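Local coordinates for protein CDP-4-keto-6-deoxy-D-glucose-3-dehydrase (Yersinia pseudotuberculosis, PDB 3BB8) that probably acts as a pyridoxal 5'-phosphate-dependent dehydrase removing the C3 hydroxyl of CDP-4-keto-6-deoxy-D-glucose during lipopolysaccharide biosynthesis, at residues V371-R383 / L398-I411. The protein carries 1 engineered substitution. Numbering follows the deposited sequence.
Sequences VGTRLLFAGNLTR and LTNTDRIMNQTFWI
R374 lies across the indole of W410. Its CB sits over one face, toward the rim, 3.6 Å from the centroid of the five-membered ring, a CH-pi contact. CG continues over the six-membered ring, 3.7 Å from W410 CZ2. The chain then bends at chi2 (-72°), and CD and NE lead off the indole. At the tip, NH1 turns back to its own neighbour and donates to T373 O (2.6 Å), from above the carbonyl plane. Y280 of the second subunit also packs on this arginine.

The backbones of R374 and W410 form a single antiparallel hydrogen-bonded pair. R374 N donates to W410 O, and W410 N donates to R374 O (2.8 Å). W410 NE1 adds a weak bond to L375 O. The indole also turns an edge to the face of F377, with the planes at 63°. F377 lines the pyridoxal 5'-phosphate pocket, so this pairing reaches the cofactor site.

A type II' turn from L376 to G379 brings the loop onto helix 399-407. L376 CD2 meets I404 CG2 at 3.3 Å. G379, at positive phi, brings its CA to 3.9 Å from M405 CA. Beyond it, R383 makes a salt bridge to D402 through NE, and R383 NH1 bonds S271 of the second subunit.

Strand 408-411 pairs with strand 347-351 in a small antiparallel sheet. Helix 359-368 packs against T373, L375 and F409, while strand 133-140 of the large mixed sheet meets T401 and I404.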
loop_
_atom_site.group_PDB
_atom_site.type_symbol
_atom_site.label_atom_id
_atom_site.label_comp_id
_atom_site.label_asym_id
_atom_site.label_seq_id
_atom_site.Cartn_x
_atom_site.Cartn_y
_atom_site.Cartn_z
ATOM N N VAL A 371 6.501 5.725 31.879
ATOM C CA VAL A 371 5.136 5.333 31.557
ATOM C C VAL A 371 4.736 6.044 30.277
ATOM O O VAL A 371 4.497 7.259 30.280
ATOM C CB VAL A 371 4.158 5.744 32.667
ATOM C CG1 VAL A 371 2.718 5.454 32.230
ATOM C CG2 VAL A 371 4.491 5.000 33.942
ATOM N N GLY A 372 4.666 5.290 29.184
ATOM C CA GLY A 372 4.312 5.880 27.909
ATOM C C GLY A 372 2.872 6.339 27.823
ATOM O O GLY A 372 1.973 5.717 28.391
ATOM N N THR A 373 2.657 7.449 27.126
ATOM C CA THR A 373 1.316 7.980 26.930
ATOM C C THR A 373 1.162 8.378 25.461
ATOM O O THR A 373 2.151 8.530 24.736
ATOM C CB THR A 373 1.040 9.238 27.803
ATOM O OG1 THR A 373 1.988 10.263 27.479
ATOM C CG2 THR A 373 1.141 8.903 29.288
ATOM N N ARG A 374 -0.085 8.535 25.033
ATOM C CA ARG A 374 -0.386 8.925 23.667
ATOM C C ARG A 374 -1.622 9.795 23.698
ATOM O O ARG A 374 -2.555 9.519 24.451
ATOM C CB ARG A 374 -0.681 7.692 22.791
ATOM C CG ARG A 374 0.500 6.783 22.543
ATOM C CD ARG A 374 1.469 7.439 21.602
ATOM N NE ARG A 374 2.625 6.592 21.327
ATOM C CZ ARG A 374 3.669 6.459 22.135
ATOM N NH1 ARG A 374 3.718 7.122 23.289
ATOM N NH2 ARG A 374 4.673 5.666 21.785
ATOM N N LEU A 375 -1.644 10.842 22.887
ATOM C CA LEU A 375 -2.830 11.667 22.838
ATOM C C LEU A 375 -3.820 10.869 21.978
ATOM O O LEU A 375 -3.425 9.902 21.329
ATOM C CB LEU A 375 -2.499 13.030 22.221
ATOM C CG LEU A 375 -1.445 13.841 23.003
ATOM C CD1 LEU A 375 -1.480 15.293 22.542
ATOM C CD2 LEU A 375 -1.725 13.777 24.513
ATOM N N LEU A 376 -5.096 11.243 21.989
ATOM C CA LEU A 376 -6.095 10.519 21.212
ATOM C C LEU A 376 -6.031 10.826 19.710
ATOM O O LEU A 376 -6.981 11.354 19.117
ATOM C CB LEU A 376 -7.503 10.808 21.767
ATOM C CG LEU A 376 -8.621 9.853 21.316
ATOM C CD1 LEU A 376 -8.179 8.439 21.545
ATOM C CD2 LEU A 376 -9.905 10.118 22.083
ATOM N N PHE A 377 -4.886 10.492 19.117
ATOM C CA PHE A 377 -4.630 10.693 17.694
ATOM C C PHE A 377 -4.801 12.168 17.341
ATOM O O PHE A 377 -4.319 13.036 18.063
ATOM C CB PHE A 377 -5.561 9.821 16.845
ATOM C CG PHE A 377 -5.514 8.356 17.213
ATOM C CD1 PHE A 377 -4.292 7.706 17.389
ATOM C CD2 PHE A 377 -6.689 7.639 17.430
ATOM C CE1 PHE A 377 -4.239 6.360 17.785
ATOM C CE2 PHE A 377 -6.650 6.287 17.826
ATOM C CZ PHE A 377 -5.422 5.652 18.005
ATOM N N ALA A 378 -5.487 12.464 16.246
ATOM C CA ALA A 378 -5.665 13.856 15.834
ATOM C C ALA A 378 -6.386 14.804 16.806
ATOM O O ALA A 378 -6.398 16.020 16.594
ATOM C CB ALA A 378 -6.355 13.892 14.462
ATOM N N GLY A 379 -6.978 14.261 17.866
ATOM C CA GLY A 379 -7.693 15.106 18.812
ATOM C C GLY A 379 -8.932 15.676 18.151
ATOM O O GLY A 379 -10.043 15.207 18.382
ATOM N N ASN A 380 -8.745 16.713 17.343
ATOM C CA ASN A 380 -9.848 17.319 16.608
ATOM C C ASN A 380 -9.342 17.552 15.189
ATOM O O ASN A 380 -8.599 18.505 14.931
ATOM C CB ASN A 380 -10.278 18.647 17.229
ATOM C CG ASN A 380 -11.458 19.277 16.496
ATOM O OD1 ASN A 380 -12.116 20.182 17.018
ATOM N ND2 ASN A 380 -11.728 18.806 15.282
ATOM N N LEU A 381 -9.750 16.671 14.282
ATOM C CA LEU A 381 -9.329 16.744 12.890
ATOM C C LEU A 381 -9.491 18.123 12.259
ATOM O O LEU A 381 -8.590 18.588 11.569
ATOM C CB LEU A 381 -10.071 15.686 12.061
ATOM C CG LEU A 381 -9.528 14.267 12.253
ATOM C CD1 LEU A 381 -10.506 13.250 11.721
ATOM C CD2 LEU A 381 -8.171 14.147 11.567
ATOM N N THR A 382 -10.618 18.782 12.506
ATOM C CA THR A 382 -10.844 20.101 11.927
ATOM C C THR A 382 -9.819 21.140 12.356
ATOM O O THR A 382 -9.710 22.186 11.722
ATOM C CB THR A 382 -12.243 20.645 12.256
ATOM O OG1 THR A 382 -12.391 20.780 13.676
ATOM C CG2 THR A 382 -13.308 19.716 11.719
ATOM N N ARG A 383 -9.068 20.859 13.422
ATOM C CA ARG A 383 -8.042 21.789 13.893
ATOM C C ARG A 383 -6.637 21.368 13.478
ATOM O O ARG A 383 -5.644 21.972 13.898
ATOM C CB ARG A 383 -8.087 21.928 15.421
ATOM C CG ARG A 383 -9.375 22.516 15.958
ATOM C CD ARG A 383 -9.310 22.675 17.470
ATOM N NE ARG A 383 -10.555 23.230 17.985
ATOM C CZ ARG A 383 -10.888 24.514 17.917
ATOM N NH1 ARG A 383 -10.058 25.387 17.360
ATOM N NH2 ARG A 383 -12.061 24.921 18.390
ATOM N N LEU A 398 -18.418 20.847 18.618
ATOM C CA LEU A 398 -17.447 19.784 18.849
ATOM C C LEU A 398 -16.805 19.977 20.230
ATOM O O LEU A 398 -15.594 19.804 20.399
ATOM C CB LEU A 398 -16.375 19.795 17.748
ATOM C CG LEU A 398 -16.871 19.568 16.309
ATOM C CD1 LEU A 398 -15.708 19.668 15.343
ATOM C CD2 LEU A 398 -17.538 18.205 16.195
ATOM N N THR A 399 -17.637 20.333 21.208
ATOM C CA THR A 399 -17.200 20.573 22.587
ATOM C C THR A 399 -16.387 19.427 23.188
ATOM O O THR A 399 -15.269 19.633 23.660
ATOM C CB THR A 399 -18.419 20.854 23.500
ATOM O OG1 THR A 399 -19.079 22.047 23.052
ATOM C CG2 THR A 399 -17.987 21.030 24.956
ATOM N N ASN A 400 -16.942 18.219 23.168
ATOM C CA ASN A 400 -16.236 17.068 23.721
ATOM C C ASN A 400 -14.976 16.735 22.940
ATOM O O ASN A 400 -13.975 16.304 23.524
ATOM C CB ASN A 400 -17.168 15.859 23.780
ATOM C CG ASN A 400 -18.188 15.973 24.902
ATOM O OD1 ASN A 400 -19.094 15.149 25.031
ATOM N ND2 ASN A 400 -18.034 16.999 25.725
ATOM N N THR A 401 -15.025 16.949 21.624
ATOM C CA THR A 401 -13.883 16.683 20.756
ATOM C C THR A 401 -12.743 17.600 21.153
ATOM O O THR A 401 -11.603 17.164 21.279
ATOM C CB THR A 401 -14.220 16.954 19.268
ATOM O OG1 THR A 401 -15.314 16.124 18.866
ATOM C CG2 THR A 401 -13.019 16.664 18.389
ATOM N N ASP A 402 -13.057 18.880 21.336
ATOM C CA ASP A 402 -12.045 19.852 21.741
ATOM C C ASP A 402 -11.497 19.476 23.109
ATOM O O ASP A 402 -10.296 19.597 23.372
ATOM C CB ASP A 402 -12.643 21.263 21.806
ATOM C CG ASP A 402 -12.677 21.940 20.455
ATOM O OD1 ASP A 402 -11.661 21.856 19.734
ATOM O OD2 ASP A 402 -13.706 22.562 20.121
ATOM N N ARG A 403 -12.379 19.012 23.985
ATOM C CA ARG A 403 -11.944 18.633 25.319
ATOM C C ARG A 403 -10.956 17.475 25.205
ATOM O O ARG A 403 -9.968 17.410 25.941
ATOM C CB ARG A 403 -13.141 18.220 26.181
ATOM C CG ARG A 403 -12.856 18.310 27.666
ATOM C CD ARG A 403 -13.942 17.670 28.497
ATOM N NE ARG A 403 -13.565 17.626 29.906
ATOM C CZ ARG A 403 -14.023 16.728 30.772
ATOM N NH1 ARG A 403 -14.879 15.791 30.375
ATOM N NH2 ARG A 403 -13.621 16.767 32.036
ATOM N N ILE A 404 -11.218 16.568 24.265
ATOM C CA ILE A 404 -10.344 15.419 24.077
ATOM C C ILE A 404 -9.007 15.880 23.541
ATOM O O ILE A 404 -7.955 15.412 23.971
ATOM C CB ILE A 404 -10.967 14.388 23.097
ATOM C CG1 ILE A 404 -12.214 13.760 23.735
ATOM C CG2 ILE A 404 -9.951 13.312 22.752
ATOM C CD1 ILE A 404 -12.915 12.748 22.858
ATOM N N MET A 405 -9.054 16.819 22.603
ATOM C CA MET A 405 -7.838 17.350 22.005
ATOM C C MET A 405 -6.957 17.982 23.070
ATOM O O MET A 405 -5.734 17.859 23.023
ATOM C CB MET A 405 -8.183 18.395 20.941
ATOM C CG MET A 405 -6.965 19.068 20.317
ATOM S SD MET A 405 -7.419 20.483 19.298
ATOM C CE MET A 405 -8.154 21.538 20.545
ATOM N N ASN A 406 -7.585 18.646 24.037
ATOM C CA ASN A 406 -6.844 19.320 25.103
ATOM C C ASN A 406 -6.579 18.540 26.375
ATOM O O ASN A 406 -5.508 18.665 26.963
ATOM C CB ASN A 406 -7.565 20.601 25.529
ATOM C CG ASN A 406 -7.574 21.652 24.456
ATOM O OD1 ASN A 406 -6.517 22.107 24.017
ATOM N ND2 ASN A 406 -8.771 22.048 24.022
ATOM N N GLN A 407 -7.545 17.735 26.801
ATOM C CA GLN A 407 -7.417 17.032 28.076
ATOM C C GLN A 407 -7.308 15.512 28.100
ATOM O O GLN A 407 -7.081 14.930 29.165
ATOM C CB GLN A 407 -8.592 17.444 28.962
ATOM C CG GLN A 407 -8.755 18.952 29.111
ATOM C CD GLN A 407 -7.670 19.554 29.972
ATOM O OE1 GLN A 407 -7.512 19.179 31.135
ATOM N NE2 GLN A 407 -6.916 20.487 29.414
ATOM N N THR A 408 -7.456 14.858 26.952
ATOM C CA THR A 408 -7.406 13.398 26.931
ATOM C C THR A 408 -6.084 12.794 26.485
ATOM O O THR A 408 -5.292 13.421 25.794
ATOM C CB THR A 408 -8.537 12.843 26.040
ATOM O OG1 THR A 408 -9.781 13.405 26.465
ATOM C CG2 THR A 408 -8.621 11.323 26.131
ATOM N N PHE A 409 -5.851 11.561 26.909
ATOM C CA PHE A 409 -4.654 10.826 26.544
ATOM C C PHE A 409 -4.908 9.374 26.951
ATOM O O PHE A 409 -5.852 9.100 27.687
ATOM C CB PHE A 409 -3.432 11.407 27.268
ATOM C CG PHE A 409 -3.374 11.087 28.739
ATOM C CD1 PHE A 409 -2.659 9.980 29.198
ATOM C CD2 PHE A 409 -4.029 11.889 29.664
ATOM C CE1 PHE A 409 -2.601 9.679 30.563
ATOM C CE2 PHE A 409 -3.979 11.598 31.028
ATOM C CZ PHE A 409 -3.263 10.489 31.475
ATOM N N TRP A 410 -4.095 8.443 26.465
ATOM C CA TRP A 410 -4.291 7.049 26.834
ATOM C C TRP A 410 -2.986 6.359 27.155
ATOM O O TRP A 410 -1.922 6.793 26.719
ATOM C CB TRP A 410 -5.039 6.272 25.735
ATOM C CG TRP A 410 -4.427 6.317 24.353
ATOM C CD1 TRP A 410 -4.559 7.313 23.429
ATOM C CD2 TRP A 410 -3.634 5.297 23.729
ATOM N NE1 TRP A 410 -3.904 6.975 22.265
ATOM C CE2 TRP A 410 -3.327 5.745 22.423
ATOM C CE3 TRP A 410 -3.154 4.048 24.147
ATOM C CZ2 TRP A 410 -2.563 4.990 21.531
ATOM C CZ3 TRP A 410 -2.391 3.294 23.257
ATOM C CH2 TRP A 410 -2.104 3.769 21.964
ATOM N N ILE A 411 -3.067 5.277 27.923
ATOM C CA ILE A 411 -1.892 4.477 28.246
ATOM C C ILE A 411 -2.152 2.994 28.002
ATOM O O ILE A 411 -3.180 2.618 27.439
ATOM C CB ILE A 411 -1.457 4.677 29.710
ATOM C CG1 ILE A 411 -2.575 4.247 30.662
ATOM C CG2 ILE A 411 -1.070 6.128 29.956
ATOM C CD1 ILE A 411 -2.464 4.850 32.045
#